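Long-range contacts in prolyl 4-hydroxylase alpha subunit Fe(2+) 2OG dioxygenase domain-containing protein (PDB 3W21), which is of unknown function but binds zinc and 2-oxoglutarate, consistent with a dioxygenase of the prolyl 4-hydroxylase type that depends on iron and 2-oxoglutarate: residues M40-D45 against G235-F240; R141-F146 against S253-M258. One frame throughout, in Å; residues are numbered along the deposited sequence.

Interaction 1: residues M40-D45 against G235-F240. With AKG (2-oxoglutaric acid), chain D.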
HETATM    1  N   MSE A  40      33.909   0.260  -4.197  1.00 30.01           N
HETATM    2  CA  MSE A  40      34.341  -0.832  -5.104  1.00 31.79           C
HETATM    3  C   MSE A  40      34.177  -0.372  -6.538  1.00 35.20           C
HETATM    4  O   MSE A  40      33.178   0.310  -6.883  1.00 35.34           O
HETATM    5  CB  MSE A  40      33.403  -2.038  -4.881  1.00 31.33           C
HETATM    6  CG  MSE A  40      33.226  -2.495  -3.419  1.00 33.83           C
HETATM    7 SE   MSE A  40      32.008  -4.065  -3.315  1.00 32.87          SE
HETATM    8  CE  MSE A  40      33.176  -5.420  -4.213  1.00 31.49           C
ATOM      9  N   ASP A  41      35.113  -0.768  -7.394  1.00 34.15           N
ATOM     10  CA  ASP A  41      35.067  -0.390  -8.779  1.00 33.08           C
ATOM     11  C   ASP A  41      34.300  -1.427  -9.579  1.00 34.11           C
ATOM     12  O   ASP A  41      34.820  -2.494  -9.890  1.00 29.32           O
ATOM     13  CB  ASP A  41      36.497  -0.335  -9.303  1.00 41.28           C
ATOM     14  CG  ASP A  41      37.293   0.774  -8.689  1.00 41.46           C
ATOM     15  OD1 ASP A  41      36.755   1.534  -7.860  1.00 43.23           O
ATOM     16  OD2 ASP A  41      38.481   0.873  -9.030  1.00 39.44           O
ATOM     17  N   ILE A  42      33.024  -1.151  -9.846  1.00 34.36           N
ATOM     18  CA  ILE A  42      32.158  -2.145 -10.416  1.00 34.76           C
ATOM     19  C   ILE A  42      32.060  -2.084 -11.937  1.00 36.90           C
ATOM     20  O   ILE A  42      32.173  -3.099 -12.605  1.00 36.08           O
ATOM     21  CB  ILE A  42      30.745  -2.064  -9.806  1.00 34.90           C
ATOM     22  CG1 ILE A  42      30.811  -2.119  -8.283  1.00 32.77           C
ATOM     23  CG2 ILE A  42      29.919  -3.222 -10.288  1.00 31.88           C
ATOM     24  CD1 ILE A  42      31.282  -3.454  -7.741  1.00 32.47           C
ATOM     25  N   VAL A  43      31.799  -0.909 -12.483  1.00 32.09           N
ATOM     26  CA  VAL A  43      31.488  -0.863 -13.888  1.00 40.86           C
ATOM     27  C   VAL A  43      32.572  -0.067 -14.625  1.00 42.29           C
ATOM     28  O   VAL A  43      32.816   1.085 -14.272  1.00 39.85           O
ATOM     29  CB  VAL A  43      29.990  -0.541 -14.234  1.00 44.39           C
ATOM     30  CG1 VAL A  43      29.157  -0.051 -13.056  1.00 46.49           C
ATOM     31  CG2 VAL A  43      29.784   0.230 -15.540  1.00 44.00           C
ATOM     32  N   PRO A  44      33.270  -0.726 -15.587  1.00 44.00           N
ATOM     33  CA  PRO A  44      34.337  -0.076 -16.391  1.00 43.78           C
ATOM     34  C   PRO A  44      33.764   1.019 -17.296  1.00 42.83           C
ATOM     35  O   PRO A  44      32.549   1.017 -17.593  1.00 39.99           O
ATOM     36  CB  PRO A  44      34.866  -1.222 -17.255  1.00 45.78           C
ATOM     37  CG  PRO A  44      33.662  -2.093 -17.454  1.00 44.86           C
ATOM     38  CD  PRO A  44      33.001  -2.096 -16.069  1.00 47.86           C
ATOM     39  N   ASP A  45      34.644   1.930 -17.715  1.00 48.50           N
ATOM     40  CA  ASP A  45      34.312   3.117 -18.532  1.00 51.83           C
ATOM     41  C   ASP A  45      33.445   2.884 -19.811  1.00 52.12           C
ATOM     42  O   ASP A  45      32.634   3.741 -20.200  1.00 57.42           O
ATOM     43  CB  ASP A  45      35.614   3.869 -18.836  1.00 56.29           C
ATOM     44  CG  ASP A  45      35.383   5.287 -19.384  1.00 63.31           C
ATOM     45  OD1 ASP A  45      34.227   5.799 -19.431  1.00 56.27           O
ATOM     46  OD2 ASP A  45      36.393   5.891 -19.796  1.00 68.14           O
ATOM     47  N   GLY A 235      31.036   4.611 -12.001  1.00 36.52           N
ATOM     48  CA  GLY A 235      31.410   3.199 -12.009  1.00 36.35           C
ATOM     49  C   GLY A 235      31.632   2.618 -10.632  1.00 36.61           C
ATOM     50  O   GLY A 235      31.667   1.403 -10.472  1.00 40.60           O
ATOM     51  N   GLN A 236      31.790   3.472  -9.619  1.00 32.79           N
ATOM     52  CA  GLN A 236      32.069   2.983  -8.255  1.00 30.82           C
ATOM     53  C   GLN A 236      30.788   2.758  -7.419  1.00 33.43           C
ATOM     54  O   GLN A 236      29.856   3.577  -7.438  1.00 29.71           O
ATOM     55  CB  GLN A 236      33.007   3.956  -7.532  1.00 34.40           C
ATOM     56  CG  GLN A 236      34.428   3.986  -8.091  1.00 32.86           C
ATOM     57  CD  GLN A 236      35.367   4.755  -7.187  1.00 34.37           C
ATOM     58  OE1 GLN A 236      35.026   5.811  -6.691  1.00 30.78           O
ATOM     59  NE2 GLN A 236      36.533   4.235  -6.987  1.00 34.72           N
ATOM     60  N   LEU A 237      30.767   1.663  -6.660  1.00 28.95           N
ATOM     61  CA  LEU A 237      29.671   1.356  -5.762  1.00 27.13           C
ATOM     62  C   LEU A 237      30.106   1.690  -4.348  1.00 29.01           C
ATOM     63  O   LEU A 237      31.106   1.159  -3.887  1.00 27.38           O
ATOM     64  CB  LEU A 237      29.354  -0.149  -5.802  1.00 27.67           C
ATOM     65  CG  LEU A 237      28.387  -0.730  -4.730  1.00 29.97           C
ATOM     66  CD1 LEU A 237      26.966  -0.185  -4.940  1.00 29.77           C
ATOM     67  CD2 LEU A 237      28.377  -2.259  -4.778  1.00 28.88           C
ATOM     68  N   THR A 238      29.330   2.517  -3.633  1.00 26.35           N
ATOM     69  CA  THR A 238      29.662   2.820  -2.294  1.00 24.77           C
ATOM     70  C   THR A 238      28.644   2.107  -1.353  1.00 28.88           C
ATOM     71  O   THR A 238      27.412   2.310  -1.440  1.00 24.93           O
ATOM     72  CB  THR A 238      29.548   4.316  -2.099  1.00 27.76           C
ATOM     73  OG1 THR A 238      30.439   4.928  -3.015  1.00 30.46           O
ATOM     74  CG2 THR A 238      29.903   4.742  -0.629  1.00 26.80           C
ATOM     75  N   LEU A 239      29.181   1.297  -0.465  1.00 26.49           N
ATOM     76  CA  LEU A 239      28.411   0.520   0.512  1.00 23.07           C
ATOM     77  C   LEU A 239      28.813   1.101   1.905  1.00 23.33           C
ATOM     78  O   LEU A 239      30.005   1.316   2.196  1.00 27.90           O
ATOM     79  CB  LEU A 239      28.848  -0.942   0.421  1.00 27.97           C
ATOM     80  CG  LEU A 239      28.521  -1.583  -0.927  1.00 27.01           C
ATOM     81  CD1 LEU A 239      29.169  -2.967  -0.934  1.00 30.07           C
ATOM     82  CD2 LEU A 239      26.991  -1.650  -1.038  1.00 27.53           C
ATOM     83  N   PHE A 240      27.831   1.359   2.751  1.00 22.64           N
ATOM     84  CA  PHE A 240      28.135   1.979   4.044  1.00 24.75           C
ATOM     85  C   PHE A 240      27.039   1.722   5.064  1.00 25.31           C
ATOM     86  O   PHE A 240      25.911   1.380   4.695  1.00 24.24           O
ATOM     87  CB  PHE A 240      28.331   3.496   3.866  1.00 26.36           C
ATOM     88  CG  PHE A 240      27.054   4.239   3.458  1.00 24.34           C
ATOM     89  CD1 PHE A 240      26.619   4.229   2.147  1.00 28.67           C
ATOM     90  CD2 PHE A 240      26.335   4.992   4.412  1.00 28.16           C
ATOM     91  CE1 PHE A 240      25.453   4.895   1.752  1.00 28.26           C
ATOM     92  CE2 PHE A 240      25.178   5.648   4.020  1.00 27.82           C
ATOM     93  CZ  PHE A 240      24.755   5.623   2.705  1.00 27.58           C
TER
HETATM   94  C1  AKG D 302      21.905   7.254   0.711  1.00 59.94           C
HETATM   95  O1  AKG D 302      21.194   7.123   1.742  1.00 61.09           O
HETATM   96  O2  AKG D 302      22.323   6.269   0.040  1.00 47.17           O
HETATM   97  C2  AKG D 302      22.260   8.636   0.324  1.00 65.41           C
HETATM   98  O5  AKG D 302      22.465   9.497   1.176  1.00 61.69           O
HETATM   99  C3  AKG D 302      22.358   9.016  -1.133  1.00 64.06           C
HETATM  100  C4  AKG D 302      23.645   8.467  -1.749  1.00 61.49           C
HETATM  101  C5  AKG D 302      23.688   8.915  -3.194  1.00 63.92           C
HETATM  102  O3  AKG D 302      24.660   9.632  -3.509  1.00 68.88           O
HETATM  103  O4  AKG D 302      22.773   8.584  -4.010  1.00 57.86           O
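I42 lays CG1 on CB of L237 at 3.5 Å, tighter than usual for two carbons, where the end of strand 37-41 runs antiparallel to the start of strand 236-241 in the main beta sheet of a double-stranded beta-helix (jelly-roll) fold, as in 2-oxoglutarate dioxygenases. M40, a selenomethionine, carries the same apolar face further along: its chain is extended to SE (chi2 -179°) and then bends at chi3, and SE rests against CD1 of L239 at 3.9 Å. Helix 23-31 covers this face, with I23 on I42 and L237, A26 on M40 and L30 on L239. The backbone binds M40 and L237 as a hydrogen-bonded pair: M40 N reaches L237 O at 3.0 Å, and L237 N returns to M40 O at 2.8 Å. Beyond D41 the strand gives way to a loop, and its first two amides converge on one carbonyl. G235 O accepts both I42 N, tilted from the carbonyl plane, and V43 N, which lies in that plane on a lone pair, so a single buried oxygen pins two successive amides. F240, at the far end of strand 236-241, presents its ring edge to the C1 carboxylate of 2-oxoglutarate and packs edge-to-face on the zinc ligand H246. On the opposite face of the sheet from M40 and L237, the partly exposed polar edge is formed by D41 and Q236, a non-hydrogen-bonded pair whose side chains run alongside each other. Q233 N holds Q236 OE1, leaving NE2 directed at D41 OD1 on its syn side, 2.8 Å away, with carboxylate and amide planes 37° apart.

Interaction 2: residues R141-F146 against S253-M258. With AKG (2-oxoglutaric acid), chain D.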
ATOM      1  N   ARG A 141      18.580   8.237  -9.116  1.00 36.18           N
ATOM      2  CA  ARG A 141      18.574   9.528  -8.408  1.00 40.41           C
ATOM      3  C   ARG A 141      19.310  10.552  -9.256  1.00 41.42           C
ATOM      4  O   ARG A 141      20.453  10.324  -9.666  1.00 39.96           O
ATOM      5  CB  ARG A 141      19.174   9.390  -6.975  1.00 37.74           C
ATOM      6  CG  ARG A 141      18.552   8.171  -6.291  1.00 42.13           C
ATOM      7  CD  ARG A 141      18.556   8.037  -4.778  1.00 52.63           C
ATOM      8  NE  ARG A 141      19.828   7.526  -4.293  1.00 59.34           N
ATOM      9  CZ  ARG A 141      20.067   6.480  -3.486  1.00 52.91           C
ATOM     10  NH1 ARG A 141      19.135   5.645  -2.998  1.00 46.14           N
ATOM     11  NH2 ARG A 141      21.338   6.279  -3.168  1.00 47.69           N
ATOM     12  N   VAL A 142      18.659  11.673  -9.545  1.00 44.83           N
ATOM     13  CA  VAL A 142      19.386  12.761 -10.181  1.00 41.38           C
ATOM     14  C   VAL A 142      19.513  13.890  -9.148  1.00 49.63           C
ATOM     15  O   VAL A 142      18.544  14.272  -8.468  1.00 52.71           O
ATOM     16  CB  VAL A 142      18.822  13.248 -11.559  1.00 45.49           C
ATOM     17  CG1 VAL A 142      18.072  12.151 -12.326  1.00 46.31           C
ATOM     18  CG2 VAL A 142      17.984  14.515 -11.429  1.00 44.12           C
ATOM     19  N   TYR A 143      20.726  14.395  -9.005  1.00 52.93           N
ATOM     20  CA  TYR A 143      20.973  15.521  -8.131  1.00 55.12           C
ATOM     21  C   TYR A 143      21.405  16.659  -9.053  1.00 60.30           C
ATOM     22  O   TYR A 143      22.386  16.497  -9.812  1.00 56.00           O
ATOM     23  CB  TYR A 143      22.105  15.214  -7.180  1.00 52.18           C
ATOM     24  CG  TYR A 143      21.887  14.043  -6.234  1.00 51.83           C
ATOM     25  CD1 TYR A 143      21.466  14.263  -4.931  1.00 47.13           C
ATOM     26  CD2 TYR A 143      22.142  12.729  -6.637  1.00 51.59           C
ATOM     27  CE1 TYR A 143      21.274  13.231  -4.033  1.00 47.26           C
ATOM     28  CE2 TYR A 143      21.955  11.672  -5.749  1.00 53.41           C
ATOM     29  CZ  TYR A 143      21.511  11.932  -4.444  1.00 52.02           C
ATOM     30  OH  TYR A 143      21.356  10.913  -3.540  1.00 44.75           O
ATOM     31  N   GLU A 144      20.681  17.785  -8.987  1.00 60.30           N
ATOM     32  CA  GLU A 144      21.068  19.013  -9.732  1.00 65.23           C
ATOM     33  C   GLU A 144      21.558  20.203  -8.884  1.00 59.33           C
ATOM     34  O   GLU A 144      21.243  20.272  -7.698  1.00 57.96           O
ATOM     35  CB  GLU A 144      20.018  19.397 -10.767  1.00 67.60           C
ATOM     36  CG  GLU A 144      20.549  19.090 -12.157  1.00 73.65           C
ATOM     37  CD  GLU A 144      19.541  18.457 -13.075  1.00 81.02           C
ATOM     38  OE1 GLU A 144      18.358  18.345 -12.692  1.00 94.77           O
ATOM     39  OE2 GLU A 144      19.946  18.063 -14.186  1.00 84.07           O
ATOM     40  N   PRO A 145      22.415  21.065  -9.470  1.00 61.62           N
ATOM     41  CA  PRO A 145      23.008  22.221  -8.817  1.00 64.76           C
ATOM     42  C   PRO A 145      22.045  22.900  -7.844  1.00 75.24           C
ATOM     43  O   PRO A 145      20.920  23.273  -8.224  1.00 70.65           O
ATOM     44  CB  PRO A 145      23.344  23.158  -9.999  1.00 72.64           C
ATOM     45  CG  PRO A 145      23.174  22.333 -11.255  1.00 69.01           C
ATOM     46  CD  PRO A 145      22.964  20.914 -10.831  1.00 64.12           C
ATOM     47  N   PHE A 146      22.504  23.052  -6.602  1.00 78.74           N
ATOM     48  CA  PHE A 146      21.654  23.442  -5.483  1.00 80.01           C
ATOM     49  C   PHE A 146      22.482  24.243  -4.473  1.00 84.44           C
ATOM     50  O   PHE A 146      23.439  23.714  -3.906  1.00 88.70           O
ATOM     51  CB  PHE A 146      21.056  22.169  -4.852  1.00 77.43           C
ATOM     52  CG  PHE A 146      20.166  22.416  -3.665  1.00 81.25           C
ATOM     53  CD1 PHE A 146      20.510  21.902  -2.413  1.00 82.94           C
ATOM     54  CD2 PHE A 146      18.981  23.146  -3.792  1.00 85.53           C
ATOM     55  CE1 PHE A 146      19.693  22.114  -1.312  1.00 84.49           C
ATOM     56  CE2 PHE A 146      18.162  23.366  -2.695  1.00 87.92           C
ATOM     57  CZ  PHE A 146      18.519  22.849  -1.453  1.00 89.02           C
ATOM     58  N   SER A 253      27.490  20.542 -11.167  1.00 67.89           N
ATOM     59  CA  SER A 253      26.683  20.063 -12.303  1.00 56.25           C
ATOM     60  C   SER A 253      25.865  18.792 -11.961  1.00 62.57           C
ATOM     61  O   SER A 253      25.925  18.268 -10.827  1.00 56.18           O
ATOM     62  CB  SER A 253      27.572  19.827 -13.520  1.00 56.86           C
ATOM     63  OG  SER A 253      28.688  19.025 -13.188  1.00 50.79           O
ATOM     64  N   THR A 254      25.108  18.292 -12.938  1.00 52.89           N
ATOM     65  CA  THR A 254      24.258  17.131 -12.701  1.00 53.56           C
ATOM     66  C   THR A 254      25.054  15.913 -12.275  1.00 47.30           C
ATOM     67  O   THR A 254      26.052  15.597 -12.906  1.00 42.88           O
ATOM     68  CB  THR A 254      23.428  16.689 -13.923  1.00 49.83           C
ATOM     69  OG1 THR A 254      22.923  17.832 -14.603  1.00 54.69           O
ATOM     70  CG2 THR A 254      22.232  15.835 -13.429  1.00 44.87           C
ATOM     71  N   ARG A 255      24.538  15.236 -11.238  1.00 46.68           N
ATOM     72  CA  ARG A 255      25.122  14.009 -10.667  1.00 46.11           C
ATOM     73  C   ARG A 255      24.028  12.948 -10.723  1.00 43.56           C
ATOM     74  O   ARG A 255      22.857  13.234 -10.410  1.00 47.83           O
ATOM     75  CB  ARG A 255      25.593  14.245  -9.214  1.00 44.84           C
ATOM     76  CG  ARG A 255      26.344  13.051  -8.585  1.00 45.35           C
ATOM     77  CD  ARG A 255      26.753  13.206  -7.116  1.00 47.54           C
ATOM     78  NE  ARG A 255      25.653  12.911  -6.201  1.00 58.29           N
ATOM     79  CZ  ARG A 255      25.658  12.004  -5.218  1.00 52.09           C
ATOM     80  NH1 ARG A 255      26.742  11.272  -4.926  1.00 52.39           N
ATOM     81  NH2 ARG A 255      24.554  11.862  -4.485  1.00 53.70           N
ATOM     82  N   ARG A 256      24.392  11.746 -11.171  1.00 37.43           N
ATOM     83  CA  ARG A 256      23.424  10.656 -11.275  1.00 40.27           C
ATOM     84  C   ARG A 256      23.919   9.421 -10.490  1.00 37.62           C
ATOM     85  O   ARG A 256      25.088   9.040 -10.593  1.00 36.21           O
ATOM     86  CB  ARG A 256      23.166  10.306 -12.758  1.00 36.82           C
ATOM     87  CG  ARG A 256      22.340  11.352 -13.482  1.00 40.26           C
ATOM     88  CD  ARG A 256      21.936  10.865 -14.855  1.00 41.99           C
ATOM     89  NE  ARG A 256      23.091  10.615 -15.707  1.00 45.94           N
ATOM     90  CZ  ARG A 256      23.128   9.630 -16.595  1.00 45.59           C
ATOM     91  NH1 ARG A 256      22.082   8.824 -16.720  1.00 49.09           N
ATOM     92  NH2 ARG A 256      24.205   9.450 -17.343  1.00 44.78           N
ATOM     93  N   THR A 257      23.021   8.853  -9.684  1.00 36.16           N
ATOM     94  CA  THR A 257      23.277   7.608  -8.919  1.00 36.71           C
ATOM     95  C   THR A 257      22.055   6.696  -8.924  1.00 31.98           C
ATOM     96  O   THR A 257      20.952   7.121  -9.293  1.00 34.90           O
ATOM     97  CB  THR A 257      23.618   7.867  -7.425  1.00 34.12           C
ATOM     98  OG1 THR A 257      22.486   8.439  -6.774  1.00 39.62           O
ATOM     99  CG2 THR A 257      24.865   8.782  -7.252  1.00 34.62           C
HETATM  100  N   MSE A 258      22.254   5.444  -8.506  1.00 28.06           N
HETATM  101  CA  MSE A 258      21.173   4.483  -8.365  1.00 29.54           C
HETATM  102  C   MSE A 258      21.406   3.926  -6.982  1.00 28.51           C
HETATM  103  O   MSE A 258      22.538   3.544  -6.717  1.00 28.40           O
HETATM  104  CB  MSE A 258      21.679   3.340  -9.259  1.00 30.27           C
HETATM  105  CG  MSE A 258      20.665   2.744 -10.151  1.00 42.39           C
HETATM  106 SE   MSE A 258      21.832   1.699 -11.384  1.00 39.29          SE
HETATM  107  CE  MSE A 258      21.771   3.143 -12.645  1.00 29.91           C
TER
HETATM  108  C1  AKG D 302      21.905   7.254   0.711  1.00 59.94           C
HETATM  109  O1  AKG D 302      21.194   7.123   1.742  1.00 61.09           O
HETATM  110  O2  AKG D 302      22.323   6.269   0.040  1.00 47.17           O
HETATM  111  C2  AKG D 302      22.260   8.636   0.324  1.00 65.41           C
HETATM  112  O5  AKG D 302      22.465   9.497   1.176  1.00 61.69           O
HETATM  113  C3  AKG D 302      22.358   9.016  -1.133  1.00 64.06           C
HETATM  114  C4  AKG D 302      23.645   8.467  -1.749  1.00 61.49           C
HETATM  115  C5  AKG D 302      23.688   8.915  -3.194  1.00 63.92           C
HETATM  116  O3  AKG D 302      24.660   9.632  -3.509  1.00 68.88           O
HETATM  117  O4  AKG D 302      22.773   8.584  -4.010  1.00 57.86           O
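R141 and T257, and Y143 and R255, form two hydrogen-bonded pairs between antiparallel strands 139-143 and 255-265, in the wall of the double-stranded beta-helix that holds 2-oxoglutarate. Four backbone bonds link these pairs, among them Y143 N to R255 O at 2.8 Å. V142 and R256, the non-hydrogen-bonded pair between them, turn to the other face, where both meet W52.

Hydrogen bonds to the ligand come from all four side chains on the pocket face. O4 of the C5 carboxylate is gripped by R141 NE and NH2, with O4 near the guanidinium plane, and by the hydroxyls Y143 OH and T257 OG1, each 2.8 Å from it. T257 takes chi1 65°, setting OG1 between its backbone N and carbonyl carbon, where it meets O4 and lies at the edge of the Y143 ring. R255 serves the other oxygen, O3; its NH1 bond is weak, and the position of NH2 is less certain.

Face contacts complete the site: R255 reaches over one face of Y143 in a cation-pi contact, CZ 4.1 Å from the ring centroid and offset toward the rim, with the planes steeply inclined at 56°, though the guanidinium's fine placement on the ring is less sure. CG2 of T257 sits over a face of the same guanidinium.

Charge pairing ties R141 NH1 to D273. At the partly exposed end of the ladder, T254 OG1 donates to the anti lone pair of E144 OE2 at 3.0 Å.

From the N terminus, the chain passes through strand 37-41 and opens the loop of interaction 1; it then reaches 141-146, which opens that of interaction 2. Residues 235-240 return to close the first loop after some 190 residues, and 253-258 close the second after about 107, so the two loops cross. Interaction 1 joins the N-terminal strands, through 37-41, to strand 236-241 of the same sheet; interaction 2 joins strand 139-143 to the late strand 255-265. Strand 178-183 bridges them, pairing with both 236-241 and 255-265. Their centres lie about 17 Å apart and their nearest atoms about 6 Å, yet opposite ends of one 2-oxoglutarate molecule meet both.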